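Local structure of NYN domain-containing protein (Vibrio parahaemolyticus, 2QIP) at residues A[8-20]-A[42-56]. The protein is of unknown function but belongs to the NYN family of the PIN clan and is probably an RNA nuclease. Numbering follows the deposited sequence. Where two conformers were deposited one is given.
Sequences HKEKIAILVDVQN and ATQEKEVVSAKAYAI
Strand 10-17 runs parallel to strand 46-55, with 5° between its direction and that of 50-55 and 43° to that of 46-48, before the corner at Val49; backbone hydrogen bonds run from Glu47 N to Glu10 O through to Val18 N to Tyr54 O. The pairing survives a beta bulge: Ile12 O takes its bond from Val49 N at 2.9 Å, and the register slips by one residue before Ala13 meets Ser50. At the start of the pair, Lys46 bends back at chi2 (-62°), carrying NZ to 2.8 Å from Glu10 OE1 in a salt bridge; NZ meets OE1 from above the carboxylate plane, and OE2 forms a second salt bridge with Arg111. The CD1 methyl of Ile12 lies 3.8 Å from Lys46 CB and 4.2 Å from Val48 CG2, while the side chains of Ile14 and Thr43 cross at about a right angle, Ile14 CD1 lying 4.0 Å from Thr43 CG2. On the face that carries Leu15 and Tyr54, opposite Ile12 and Ile14, the CD2 methyl of Leu15 sits obliquely against the Tyr54 ring, 3.8 Å from CE2, and Val16 O lies in plane at the ring edge. A water joins Asp17 OD1, Gln19 N and Tyr54 O where the first strand gives way to a helix with Asp17 at its N-cap. This is an inner pairing of the parallel sheet of this PIN-clan domain, joined by a beta-alpha-beta crossover through helices 18-29 and 35-42: helix 35-42 packs on Ile14 and Ala51, helix 95-105 on Leu15 and Tyr54, whose OH bonds to Asp101, and strands 111-115 and 76-79 flank the pair.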
# COMPACT_ATOMS: atom_id res chain seq x y z
N HIS A 8 27.42 17.47 -0.22
CA HIS A 8 26.00 17.82 -0.28
C HIS A 8 25.39 17.51 1.09
O HIS A 8 25.76 16.51 1.70
CB HIS A 8 25.28 16.97 -1.35
CG HIS A 8 25.58 17.37 -2.76
ND1 HIS A 8 25.82 16.44 -3.75
CD2 HIS A 8 25.66 18.58 -3.36
CE1 HIS A 8 26.04 17.06 -4.89
NE2 HIS A 8 25.95 18.36 -4.68
N LYS A 9 24.48 18.36 1.56
CA LYS A 9 23.69 18.05 2.77
C LYS A 9 22.93 16.75 2.50
O LYS A 9 22.63 16.45 1.34
CB LYS A 9 22.65 19.14 3.03
CG LYS A 9 23.19 20.56 3.25
CD LYS A 9 22.14 21.35 4.00
CE LYS A 9 21.81 22.65 3.32
NZ LYS A 9 20.34 22.90 3.36
N GLU A 10 22.60 16.00 3.55
CA GLU A 10 21.79 14.78 3.38
C GLU A 10 20.47 15.17 2.71
O GLU A 10 19.78 16.09 3.16
CB GLU A 10 21.50 14.11 4.72
CG GLU A 10 20.82 12.76 4.57
CD GLU A 10 20.39 12.12 5.88
OE1 GLU A 10 19.96 12.84 6.79
OE2 GLU A 10 20.47 10.87 5.99
N LYS A 11 20.14 14.48 1.63
CA LYS A 11 18.88 14.71 0.92
C LYS A 11 17.79 13.85 1.56
O LYS A 11 17.98 12.65 1.75
CB LYS A 11 19.03 14.31 -0.55
CG LYS A 11 19.80 15.34 -1.39
CD LYS A 11 19.97 14.84 -2.85
CE LYS A 11 20.54 15.94 -3.73
NZ LYS A 11 20.73 15.48 -5.14
N ILE A 12 16.65 14.47 1.88
CA ILE A 12 15.56 13.75 2.54
C ILE A 12 14.24 13.92 1.79
O ILE A 12 13.99 14.92 1.11
CB ILE A 12 15.37 14.18 4.01
CG1 ILE A 12 14.88 15.63 4.13
CG2 ILE A 12 16.66 13.94 4.79
CD1 ILE A 12 14.53 16.05 5.56
N ALA A 13 13.40 12.89 1.93
CA ALA A 13 11.99 12.98 1.56
C ALA A 13 11.19 12.73 2.81
O ALA A 13 11.51 11.80 3.55
CB ALA A 13 11.64 11.93 0.53
N ILE A 14 10.13 13.52 3.02
CA ILE A 14 9.27 13.32 4.19
C ILE A 14 7.89 12.91 3.68
O ILE A 14 7.37 13.51 2.75
CB ILE A 14 9.14 14.62 5.02
CG1 ILE A 14 10.51 15.10 5.52
CG2 ILE A 14 8.19 14.38 6.21
CD1 ILE A 14 10.50 16.48 6.11
N LEU A 15 7.32 11.87 4.30
CA LEU A 15 5.94 11.45 4.02
C LEU A 15 5.22 11.33 5.35
O LEU A 15 5.64 10.54 6.21
CB LEU A 15 5.88 10.10 3.30
CG LEU A 15 6.46 10.06 1.88
CD1 LEU A 15 7.97 9.79 1.88
CD2 LEU A 15 5.71 9.00 1.07
N VAL A 16 4.17 12.13 5.53
CA VAL A 16 3.38 12.10 6.77
C VAL A 16 2.02 11.45 6.56
O VAL A 16 1.24 11.89 5.72
CB VAL A 16 3.17 13.51 7.36
CG1 VAL A 16 2.47 13.40 8.71
CG2 VAL A 16 4.51 14.24 7.52
N ASP A 17 1.75 10.42 7.36
CA ASP A 17 0.46 9.75 7.36
C ASP A 17 -0.38 10.57 8.36
O ASP A 17 -0.41 10.26 9.57
CB ASP A 17 0.72 8.32 7.84
CG ASP A 17 -0.49 7.41 7.82
OD1 ASP A 17 -1.62 7.83 7.53
OD2 ASP A 17 -0.27 6.22 8.14
N VAL A 18 -1.03 11.64 7.88
CA VAL A 18 -1.69 12.60 8.77
C VAL A 18 -2.76 11.93 9.62
O VAL A 18 -2.87 12.24 10.80
CB VAL A 18 -2.29 13.79 7.94
CG1 VAL A 18 -3.21 14.67 8.80
CG2 VAL A 18 -1.17 14.62 7.30
N GLN A 19 -3.52 11.00 9.04
CA GLN A 19 -4.57 10.32 9.83
C GLN A 19 -3.97 9.50 10.98
O GLN A 19 -4.48 9.52 12.11
CB GLN A 19 -5.43 9.42 8.93
CG GLN A 19 -6.33 10.18 7.96
CD GLN A 19 -7.45 10.96 8.65
OE1 GLN A 19 -7.31 12.16 8.92
NE2 GLN A 19 -8.57 10.28 8.94
N ASN A 20 -2.89 8.77 10.70
CA ASN A 20 -2.24 7.98 11.75
C ASN A 20 -1.69 8.87 12.88
O ASN A 20 -1.91 8.58 14.07
CB ASN A 20 -1.15 7.08 11.18
CG ASN A 20 -0.42 6.30 12.25
OD1 ASN A 20 0.55 6.78 12.84
ND2 ASN A 20 -0.86 5.07 12.51
N ALA A 42 13.28 17.96 11.92
CA ALA A 42 13.59 16.94 10.92
C ALA A 42 14.42 17.48 9.76
O ALA A 42 15.18 16.74 9.14
CB ALA A 42 12.33 16.31 10.40
N THR A 43 14.26 18.77 9.47
CA THR A 43 14.94 19.37 8.32
C THR A 43 16.27 20.06 8.63
O THR A 43 16.90 20.59 7.71
CB THR A 43 14.03 20.35 7.53
OG1 THR A 43 13.77 21.52 8.32
CG2 THR A 43 12.73 19.68 7.13
N GLN A 44 16.70 20.07 9.90
CA GLN A 44 17.94 20.76 10.28
C GLN A 44 19.10 20.20 9.48
O GLN A 44 19.38 19.01 9.58
CB GLN A 44 18.27 20.52 11.76
CG GLN A 44 17.34 21.19 12.76
CD GLN A 44 17.69 20.90 14.21
OE1 GLN A 44 18.58 20.10 14.51
NE2 GLN A 44 16.96 21.52 15.14
N GLU A 45 19.78 21.07 8.72
CA GLU A 45 20.97 20.68 7.94
C GLU A 45 20.65 19.69 6.82
O GLU A 45 21.55 18.97 6.36
CB GLU A 45 22.08 20.12 8.84
CG GLU A 45 22.51 21.06 9.96
CD GLU A 45 23.56 20.48 10.90
OE1 GLU A 45 23.71 19.24 11.01
OE2 GLU A 45 24.25 21.29 11.55
N LYS A 46 19.40 19.64 6.39
CA LYS A 46 18.99 18.69 5.35
C LYS A 46 18.55 19.43 4.11
O LYS A 46 18.07 20.56 4.19
CB LYS A 46 17.85 17.79 5.85
CG LYS A 46 18.12 17.11 7.17
CD LYS A 46 19.33 16.15 7.07
CE LYS A 46 19.78 15.72 8.45
NZ LYS A 46 21.02 14.90 8.36
N GLU A 47 18.73 18.77 2.96
CA GLU A 47 18.13 19.24 1.72
C GLU A 47 16.79 18.52 1.54
O GLU A 47 16.74 17.29 1.38
CB GLU A 47 19.04 18.98 0.52
CG GLU A 47 18.37 19.41 -0.80
CD GLU A 47 19.20 19.13 -2.03
OE1 GLU A 47 20.39 18.79 -1.90
OE2 GLU A 47 18.64 19.25 -3.14
N VAL A 48 15.71 19.28 1.59
CA VAL A 48 14.39 18.69 1.51
C VAL A 48 14.03 18.56 0.04
O VAL A 48 13.71 19.54 -0.64
CB VAL A 48 13.33 19.52 2.26
CG1 VAL A 48 11.98 18.84 2.16
CG2 VAL A 48 13.75 19.71 3.70
N VAL A 49 14.14 17.33 -0.47
CA VAL A 49 13.82 17.08 -1.87
C VAL A 49 12.32 17.02 -2.09
O VAL A 49 11.80 17.44 -3.12
CB VAL A 49 14.52 15.79 -2.35
CG1 VAL A 49 14.06 15.39 -3.76
CG2 VAL A 49 16.05 15.96 -2.28
N SER A 50 11.61 16.48 -1.10
CA SER A 50 10.17 16.29 -1.19
C SER A 50 9.61 16.24 0.21
O SER A 50 10.25 15.67 1.11
CB SER A 50 9.87 14.97 -1.92
OG SER A 50 8.48 14.73 -2.01
N ALA A 51 8.43 16.82 0.40
CA ALA A 51 7.76 16.74 1.69
C ALA A 51 6.27 16.75 1.44
O ALA A 51 5.70 17.74 0.95
CB ALA A 51 8.16 17.88 2.61
N LYS A 52 5.63 15.63 1.76
CA LYS A 52 4.22 15.45 1.47
C LYS A 52 3.47 15.00 2.71
O LYS A 52 3.96 14.16 3.47
CB LYS A 52 4.03 14.45 0.32
CG LYS A 52 4.38 15.07 -1.02
CD LYS A 52 4.23 14.12 -2.19
CE LYS A 52 4.58 14.89 -3.47
NZ LYS A 52 4.60 14.04 -4.70
N ALA A 53 2.29 15.58 2.91
CA ALA A 53 1.41 15.26 4.03
C ALA A 53 0.15 14.67 3.44
O ALA A 53 -0.56 15.33 2.67
CB ALA A 53 1.09 16.52 4.86
N TYR A 54 -0.13 13.41 3.77
CA TYR A 54 -1.22 12.65 3.16
C TYR A 54 -2.44 12.74 4.07
O TYR A 54 -2.47 12.15 5.16
CB TYR A 54 -0.76 11.19 2.97
CG TYR A 54 0.37 11.12 1.98
CD1 TYR A 54 0.12 10.84 0.64
CD2 TYR A 54 1.70 11.35 2.36
CE1 TYR A 54 1.13 10.80 -0.30
CE2 TYR A 54 2.74 11.32 1.41
CZ TYR A 54 2.45 11.03 0.09
OH TYR A 54 3.46 11.00 -0.88
N ALA A 55 -3.44 13.47 3.60
CA ALA A 55 -4.59 13.84 4.44
C ALA A 55 -5.90 13.53 3.73
O ALA A 55 -5.90 13.06 2.57
CB ALA A 55 -4.50 15.34 4.77
N ILE A 56 -7.00 13.82 4.41
CA ILE A 56 -8.34 13.57 3.87
C ILE A 56 -8.98 14.91 3.52
O ILE A 56 -8.98 15.85 4.32
CB ILE A 56 -9.21 12.80 4.90
CG1 ILE A 56 -8.50 11.49 5.31
CG2 ILE A 56 -10.62 12.53 4.35
CD1 ILE A 56 -8.21 10.51 4.14
O HOH W 1 22.99 16.79 6.51
O HOH W 2 7.99 13.00 -0.03
O HOH W 3 -3.28 9.78 6.38
O HOH W 4 -6.47 14.13 7.24